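Local coordinates for protein Maltose/maltodextrin transport permease homologue (Bdellovibrio bacteriovorus HD100, PDB 6FFL) that binds maltotriose through a solute-binding domain fused to a membrane permease subunit, and probably takes part in the uptake of maltose and maltodextrins, at residues Glu60-Tyr63 against Asp67-Gly70; Leu96-Tyr101 against Tyr106-Ala111. One frame throughout, in Å; residues are numbered along the deposited sequence.

Contact 1 (Glu60-Tyr63 against Asp67-Gly70); sequences ELVY and DQVG. With GLC (alpha-D-glucopyranose), chain B.
Q68 reaches across to the V62 methyl and the Y63 backbone, and these three residues make up the whole contact. Its CG sits between the backbone N and the carbonyl carbon (chi1 67°). From there the chain runs extended, which carries the amide to the V62-Y63 part of strand 61-65. Q68 NE2 lies 3.8 Å from Y63 C. The methyl CG2 of V62 touches the same nitrogen more loosely, with V62 CG2 4.2 Å from Q68 NE2. No direct hydrogen bond joins the two segments. A water does the work instead. It accepts from Q68 NE2 at 2.7 Å and donates to V62 O at 3.1 Å. The amide is thus tied to the strand through one water, which gives Q68 NE2 an acceptor and V62 O a donor.

Y63 takes part mainly through its backbone, because its CB points away from 67-70. Its ring meets that of Y272, with the planes at about 55°, and its hydroxyl is hydrogen-bonded to D110.

D67, next to Q68, faces the sugar and not the strand. Its carboxylate accepts two hydrogen bonds from neighbouring hydroxyls of one glucose. GLC O3 donates to D67 OD1 at 2.7 Å, and GLC O2 donates to D67 OD2 at 2.7 Å. Each carboxylate oxygen thus holds its own hydroxyl, which probably helps to fix the orientation of the sugar. W351 adds a weak hydrogen bond to OD1. E43, E163, R348 and F165 also hydrogen-bond the glucose. A carboxylate that grips two adjacent hydroxyls from the turn between a beta-strand and the following helix is characteristic of the sugar pocket in maltodextrin-binding proteins of the periplasmic binding protein fold.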
ATOM      1  N   GLU A  60     -20.107  -7.525   6.791  1.00 17.12           N
ATOM      2  CA  GLU A  60     -19.890  -8.899   6.337  1.00 19.98           C
ATOM      3  C   GLU A  60     -18.545  -9.043   5.634  1.00 18.22           C
ATOM      4  O   GLU A  60     -17.854 -10.057   5.798  1.00 16.19           O
ATOM      5  CB  GLU A  60     -21.024  -9.331   5.399  1.00 18.27           C
ATOM      6  CG  GLU A  60     -22.351  -9.674   6.107  1.00 19.81           C
ATOM      7  CD  GLU A  60     -23.233  -8.450   6.348  1.00 26.26           C
ATOM      8  OE1 GLU A  60     -22.828  -7.327   5.989  1.00 26.45           O
ATOM      9  OE2 GLU A  60     -24.335  -8.610   6.905  1.00 25.79           O
ATOM     10  N   LEU A  61     -18.158  -8.046   4.846  0.56 14.58           N
ATOM     11  CA  LEU A  61     -16.910  -8.067   4.099  0.56 14.52           C
ATOM     12  C   LEU A  61     -16.062  -6.865   4.482  0.56 17.65           C
ATOM     13  O   LEU A  61     -16.579  -5.755   4.627  0.56 14.83           O
ATOM     14  CB  LEU A  61     -17.167  -8.050   2.582  0.56 17.54           C
ATOM     15  CG  LEU A  61     -17.485  -9.409   1.950  0.56 20.55           C
ATOM     16  CD1 LEU A  61     -18.133  -9.222   0.592  0.56 22.99           C
ATOM     17  CD2 LEU A  61     -16.213 -10.240   1.829  0.56 18.47           C
ATOM     18  N   VAL A  62     -14.757  -7.087   4.634  1.00 13.28           N
ATOM     19  CA  VAL A  62     -13.794  -6.014   4.870  1.00 13.31           C
ATOM     20  C   VAL A  62     -12.653  -6.177   3.873  1.00 15.23           C
ATOM     21  O   VAL A  62     -12.229  -7.299   3.586  1.00 14.21           O
ATOM     22  CB  VAL A  62     -13.291  -5.997   6.335  1.00 16.11           C
ATOM     23  CG1 VAL A  62     -12.604  -7.316   6.718  1.00 15.51           C
ATOM     24  CG2 VAL A  62     -12.368  -4.803   6.570  1.00 14.39           C
ATOM     25  N   TYR A  63     -12.184  -5.060   3.308  1.00 14.30           N
ATOM     26  CA  TYR A  63     -11.196  -5.079   2.228  1.00 12.43           C
ATOM     27  C   TYR A  63     -10.046  -4.157   2.586  1.00 11.71           C
ATOM     28  O   TYR A  63     -10.267  -2.970   2.825  1.00 14.00           O
ATOM     29  CB  TYR A  63     -11.821  -4.623   0.909  1.00 11.36           C
ATOM     30  CG  TYR A  63     -10.862  -4.530  -0.268  1.00 10.54           C
ATOM     31  CD1 TYR A  63     -10.105  -3.373  -0.502  1.00 14.66           C
ATOM     32  CD2 TYR A  63     -10.736  -5.592  -1.161  1.00 12.58           C
ATOM     33  CE1 TYR A  63      -9.233  -3.289  -1.593  1.00 15.23           C
ATOM     34  CE2 TYR A  63      -9.886  -5.517  -2.259  1.00 10.76           C
ATOM     35  CZ  TYR A  63      -9.141  -4.367  -2.471  1.00 13.50           C
ATOM     36  OH  TYR A  63      -8.292  -4.304  -3.560  1.00 13.92           O
ATOM     37  N   ASP A  67      -1.440  -7.187   5.303  1.00 11.37           N
ATOM     38  CA  ASP A  67      -0.962  -7.349   6.671  1.00 12.73           C
ATOM     39  C   ASP A  67      -2.078  -7.234   7.698  1.00 12.22           C
ATOM     40  O   ASP A  67      -1.840  -7.535   8.876  1.00 15.83           O
ATOM     41  CB  ASP A  67       0.198  -6.381   6.994  1.00 13.60           C
ATOM     42  CG  ASP A  67      -0.168  -4.913   6.823  1.00 19.48           C
ATOM     43  OD1 ASP A  67       0.309  -4.089   7.639  1.00 15.12           O
ATOM     44  OD2 ASP A  67      -0.867  -4.575   5.841  1.00 14.07           O
ATOM     45  N   GLN A  68      -3.298  -6.877   7.307  1.00 13.14           N
ATOM     46  CA  GLN A  68      -4.316  -6.904   8.349  1.00 14.94           C
ATOM     47  C   GLN A  68      -4.757  -8.329   8.687  1.00 13.07           C
ATOM     48  O   GLN A  68      -5.466  -8.521   9.681  1.00 16.36           O
ATOM     49  CB  GLN A  68      -5.495  -5.990   7.985  1.00 23.64           C
ATOM     50  CG  GLN A  68      -6.332  -6.396   6.829  1.00 25.06           C
ATOM     51  CD  GLN A  68      -7.253  -5.273   6.354  1.00 20.78           C
ATOM     52  OE1 GLN A  68      -7.015  -4.089   6.596  1.00 22.49           O
ATOM     53  NE2 GLN A  68      -8.316  -5.651   5.681  1.00 17.75           N
ATOM     54  N   VAL A  69      -4.264  -9.334   7.956  1.00 13.01           N
ATOM     55  CA  VAL A  69      -4.626 -10.728   8.237  1.00 13.84           C
ATOM     56  C   VAL A  69      -4.208 -11.128   9.650  1.00 16.09           C
ATOM     57  O   VAL A  69      -4.991 -11.732  10.400  1.00 18.71           O
ATOM     58  CB  VAL A  69      -3.998 -11.662   7.186  1.00 18.09           C
ATOM     59  CG1 VAL A  69      -3.957 -13.090   7.699  1.00 22.97           C
ATOM     60  CG2 VAL A  69      -4.769 -11.583   5.882  1.00 15.83           C
ATOM     61  N   GLY A  70      -2.964 -10.836  10.023  1.00 16.59           N
ATOM     62  CA  GLY A  70      -2.428 -11.239  11.309  1.00 17.56           C
ATOM     63  C   GLY A  70      -3.285 -10.801  12.478  1.00 18.32           C
ATOM     64  O   GLY A  70      -3.744 -11.622  13.279  1.00 20.82           O
TER
HETATM   65  C1  GLC B   3       0.692  -0.072   5.031  1.00 10.47           C
HETATM   66  C2  GLC B   3       0.109  -1.228   5.847  1.00 10.75           C
HETATM   67  C3  GLC B   3      -0.549  -0.674   7.116  1.00 10.70           C
HETATM   68  C4  GLC B   3       0.458   0.137   7.912  1.00 10.69           C
HETATM   69  C5  GLC B   3       1.053   1.248   7.033  1.00  9.40           C
HETATM   70  C6  GLC B   3       2.212   1.927   7.755  1.00 11.77           C
HETATM   71  O2  GLC B   3      -0.837  -1.986   5.067  1.00 13.05           O
HETATM   72  O3  GLC B   3      -1.027  -1.760   7.939  1.00 11.62           O
HETATM   73  O4  GLC B   3      -0.202   0.717   9.048  1.00 12.36           O
HETATM   74  O5  GLC B   3       1.607   0.659   5.851  1.00 12.56           O
HETATM   75  O6  GLC B   3       2.626   3.138   7.087  1.00 12.72           O
HETATM   76  O   HOH W   1      -9.483  -7.995   4.929  1.00 19.61           O

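Contact 2 (Leu96-Tyr101 against Tyr106-Ala111); sequences LAAPVY and YMIGDA
Y106 brings the edge of its ring against Y101. Y101 O lies at that edge, 3.6 Å from Y106 CE2. The rings also make an apolar contact, Y106 CE2 to Y101 CD2 at 4.2 Å. The backbones here are spaced by two waters. One accepts from Y106 N at 2.8 Å, the other from M107 N, and both lie within hydrogen-bonding reach of P99 O. M107 O packs against A98 CA, while its side chain leads away from the contact. At I108 the CB points away, but CG1 is anti to the backbone N (chi1 172°), and the turn at chi2 (73°) brings CD1 back to A98 CB at 4.3 Å. The CA of I108 also makes a CA-H...O contact with A97 O. That oxygen is the acceptor of the direct hydrogen bond. G109 N donates to A97 O at 2.8 Å, with an N-H...O angle of 157°. Finally A111 O lies 4.1 Å from A97 CB. The segments run roughly antiparallel. The contact spans the weakly bonded beta hairpin of strands 100-101 and 104-109, with the waters toward the turn and the direct bond at the open end. The longer strand joins the main sheet beside strand 266-274.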
ATOM      1  N   LEU A  96       0.708 -14.242  -3.849  1.00 14.11           N
ATOM      2  CA  LEU A  96       0.777 -12.938  -3.189  1.00 19.30           C
ATOM      3  C   LEU A  96      -0.598 -12.358  -2.904  1.00 17.54           C
ATOM      4  O   LEU A  96      -0.737 -11.518  -2.008  1.00 17.37           O
ATOM      5  CB  LEU A  96       1.570 -11.953  -4.051  1.00 16.88           C
ATOM      6  CG  LEU A  96       3.087 -12.144  -4.056  1.00 20.83           C
ATOM      7  CD1 LEU A  96       3.697 -11.315  -5.186  1.00 23.11           C
ATOM      8  CD2 LEU A  96       3.684 -11.753  -2.706  1.00 27.88           C
ATOM      9  N   ALA A  97      -1.617 -12.787  -3.640  1.00 16.22           N
ATOM     10  CA  ALA A  97      -2.971 -12.312  -3.409  1.00 15.23           C
ATOM     11  C   ALA A  97      -3.701 -13.105  -2.342  1.00 15.46           C
ATOM     12  O   ALA A  97      -4.822 -12.739  -1.988  1.00 15.22           O
ATOM     13  CB  ALA A  97      -3.781 -12.376  -4.699  1.00 16.30           C
ATOM     14  N   ALA A  98      -3.110 -14.186  -1.840  1.00 15.66           N
ATOM     15  CA  ALA A  98      -3.738 -15.004  -0.798  1.00 16.87           C
ATOM     16  C   ALA A  98      -2.680 -15.436   0.201  1.00 17.75           C
ATOM     17  O   ALA A  98      -2.371 -16.625   0.322  1.00 20.11           O
ATOM     18  CB  ALA A  98      -4.441 -16.212  -1.418  1.00 17.42           C
ATOM     19  N   PRO A  99      -2.106 -14.483   0.946  1.00 18.66           N
ATOM     20  CA  PRO A  99      -1.029 -14.830   1.882  1.00 19.35           C
ATOM     21  C   PRO A  99      -1.548 -15.750   2.972  1.00 18.35           C
ATOM     22  O   PRO A  99      -2.646 -15.556   3.492  1.00 19.05           O
ATOM     23  CB  PRO A  99      -0.598 -13.475   2.458  1.00 19.59           C
ATOM     24  CG  PRO A  99      -1.791 -12.585   2.284  1.00 17.71           C
ATOM     25  CD  PRO A  99      -2.447 -13.051   0.994  1.00 19.27           C
ATOM     26  N   VAL A 100      -0.737 -16.751   3.317  1.00 21.99           N
ATOM     27  CA  VAL A 100      -1.093 -17.750   4.319  1.00 22.03           C
ATOM     28  C   VAL A 100      -0.649 -17.261   5.690  1.00 25.68           C
ATOM     29  O   VAL A 100       0.428 -16.672   5.846  1.00 23.86           O
ATOM     30  CB  VAL A 100      -0.455 -19.113   3.979  1.00 25.52           C
ATOM     31  CG1 VAL A 100      -0.658 -20.128   5.109  1.00 27.98           C
ATOM     32  CG2 VAL A 100      -1.028 -19.650   2.678  1.00 29.21           C
ATOM     33  N   TYR A 101      -1.485 -17.502   6.693  1.00 21.68           N
ATOM     34  CA  TYR A 101      -1.136 -17.191   8.067  1.00 20.93           C
ATOM     35  C   TYR A 101      -1.687 -18.301   8.943  1.00 26.42           C
ATOM     36  O   TYR A 101      -2.863 -18.654   8.818  1.00 23.92           O
ATOM     37  CB  TYR A 101      -1.695 -15.832   8.512  1.00 18.39           C
ATOM     38  CG  TYR A 101      -1.443 -15.598   9.987  1.00 17.99           C
ATOM     39  CD1 TYR A 101      -0.156 -15.361  10.451  1.00 21.47           C
ATOM     40  CD2 TYR A 101      -2.472 -15.663  10.911  1.00 22.65           C
ATOM     41  CE1 TYR A 101       0.102 -15.178  11.792  1.00 20.81           C
ATOM     42  CE2 TYR A 101      -2.226 -15.484  12.268  1.00 22.43           C
ATOM     43  CZ  TYR A 101      -0.932 -15.236  12.696  1.00 21.89           C
ATOM     44  OH  TYR A 101      -0.660 -15.053  14.030  1.00 30.57           O
ATOM     45  N   TYR A 106      -6.935 -16.273   5.026  1.00 14.48           N
ATOM     46  CA  TYR A 106      -7.947 -15.385   5.579  1.00 14.63           C
ATOM     47  C   TYR A 106      -8.356 -14.270   4.624  1.00 14.77           C
ATOM     48  O   TYR A 106      -9.286 -13.519   4.939  1.00 15.10           O
ATOM     49  CB  TYR A 106      -7.456 -14.778   6.910  1.00 13.57           C
ATOM     50  CG  TYR A 106      -7.380 -15.801   8.037  1.00 16.33           C
ATOM     51  CD1 TYR A 106      -8.520 -16.178   8.734  1.00 15.26           C
ATOM     52  CD2 TYR A 106      -6.168 -16.373   8.399  1.00 16.48           C
ATOM     53  CE1 TYR A 106      -8.453 -17.112   9.775  1.00 17.13           C
ATOM     54  CE2 TYR A 106      -6.092 -17.308   9.423  1.00 19.25           C
ATOM     55  CZ  TYR A 106      -7.230 -17.666  10.103  1.00 18.82           C
ATOM     56  OH  TYR A 106      -7.141 -18.588  11.117  1.00 20.77           O
ATOM     57  N   MET A 107      -7.698 -14.144   3.469  1.00 16.43           N
ATOM     58  CA  MET A 107      -7.926 -13.020   2.577  1.00 14.59           C
ATOM     59  C   MET A 107      -7.743 -13.477   1.136  1.00 13.82           C
ATOM     60  O   MET A 107      -6.862 -14.292   0.855  1.00 14.63           O
ATOM     61  CB  MET A 107      -6.950 -11.873   2.890  1.00 15.30           C
ATOM     62  CG  MET A 107      -6.924 -10.793   1.842  1.00 18.77           C
ATOM     63  SD  MET A 107      -5.766  -9.456   2.191  1.00 16.08           S
ATOM     64  CE  MET A 107      -6.550  -8.661   3.604  1.00 15.39           C
ATOM     65  N   ILE A 108      -8.560 -12.948   0.224  1.00 14.30           N
ATOM     66  CA  ILE A 108      -8.293 -13.111  -1.203  1.00 12.96           C
ATOM     67  C   ILE A 108      -8.336 -11.738  -1.863  1.00 15.20           C
ATOM     68  O   ILE A 108      -9.347 -11.025  -1.774  1.00 15.13           O
ATOM     69  CB  ILE A 108      -9.268 -14.086  -1.892  1.00 15.65           C
ATOM     70  CG1 ILE A 108      -9.040 -14.049  -3.400  1.00 20.65           C
ATOM     71  CG2 ILE A 108     -10.731 -13.758  -1.567  1.00 15.23           C
ATOM     72  CD1 ILE A 108      -7.760 -14.747  -3.807  1.00 25.44           C
ATOM     73  N   GLY A 109      -7.240 -11.373  -2.525  1.00 12.18           N
ATOM     74  CA  GLY A 109      -7.154 -10.102  -3.207  1.00 11.65           C
ATOM     75  C   GLY A 109      -7.540 -10.193  -4.671  1.00 12.95           C
ATOM     76  O   GLY A 109      -7.451 -11.251  -5.290  1.00 16.00           O
ATOM     77  N   ASP A 110      -7.975  -9.047  -5.207  1.00 12.61           N
ATOM     78  CA  ASP A 110      -8.379  -8.958  -6.599  1.00 13.93           C
ATOM     79  C   ASP A 110      -7.250  -8.498  -7.509  1.00 16.88           C
ATOM     80  O   ASP A 110      -7.406  -8.528  -8.735  1.00 15.85           O
ATOM     81  CB  ASP A 110      -9.593  -8.025  -6.741  1.00 15.08           C
ATOM     82  CG  ASP A 110      -9.400  -6.666  -6.061  1.00 21.23           C
ATOM     83  OD1 ASP A 110      -8.529  -6.526  -5.172  1.00 16.24           O
ATOM     84  OD2 ASP A 110     -10.153  -5.729  -6.417  1.00 23.12           O
ATOM     85  N   ALA A 111      -6.117  -8.094  -6.941  1.00 13.14           N
ATOM     86  CA  ALA A 111      -4.983  -7.641  -7.731  1.00 14.69           C
ATOM     87  C   ALA A 111      -3.711  -7.990  -6.974  1.00 15.61           C
ATOM     88  O   ALA A 111      -3.747  -8.458  -5.836  1.00 17.24           O
ATOM     89  CB  ALA A 111      -5.063  -6.131  -8.020  1.00 15.62           C
TER
HETATM   90  O   HOH W   2      -5.252 -15.733   2.472  1.00 17.08           O
HETATM   91  O   HOH W   3      -4.214 -15.931   5.724  1.00 17.84           O

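Contacts 1 and 2 follow one another along the chain, and their centres lie 10 Å apart. Both reach the same mixed sheet, where strands 61-65 and 104-109 each pair with strand 266-274. The helix 69-74, which starts in contact 1, packs on the hairpin through V69. V69 CG1 lies 3.6 Å from Y101 CB, and V69 CG2 lies 3.7 Å from M107 CB. M107 CE also meets Q68 CG at 3.9 Å. A polar link crosses too, a probable hydrogen bond of 2.8 Å between Y63 OH and D110 OD1. Contact 1 carries the pocket residue D67. Contact 2 lies farther from the sugar; its M107 side chain is about 9 Å from a bound glucose.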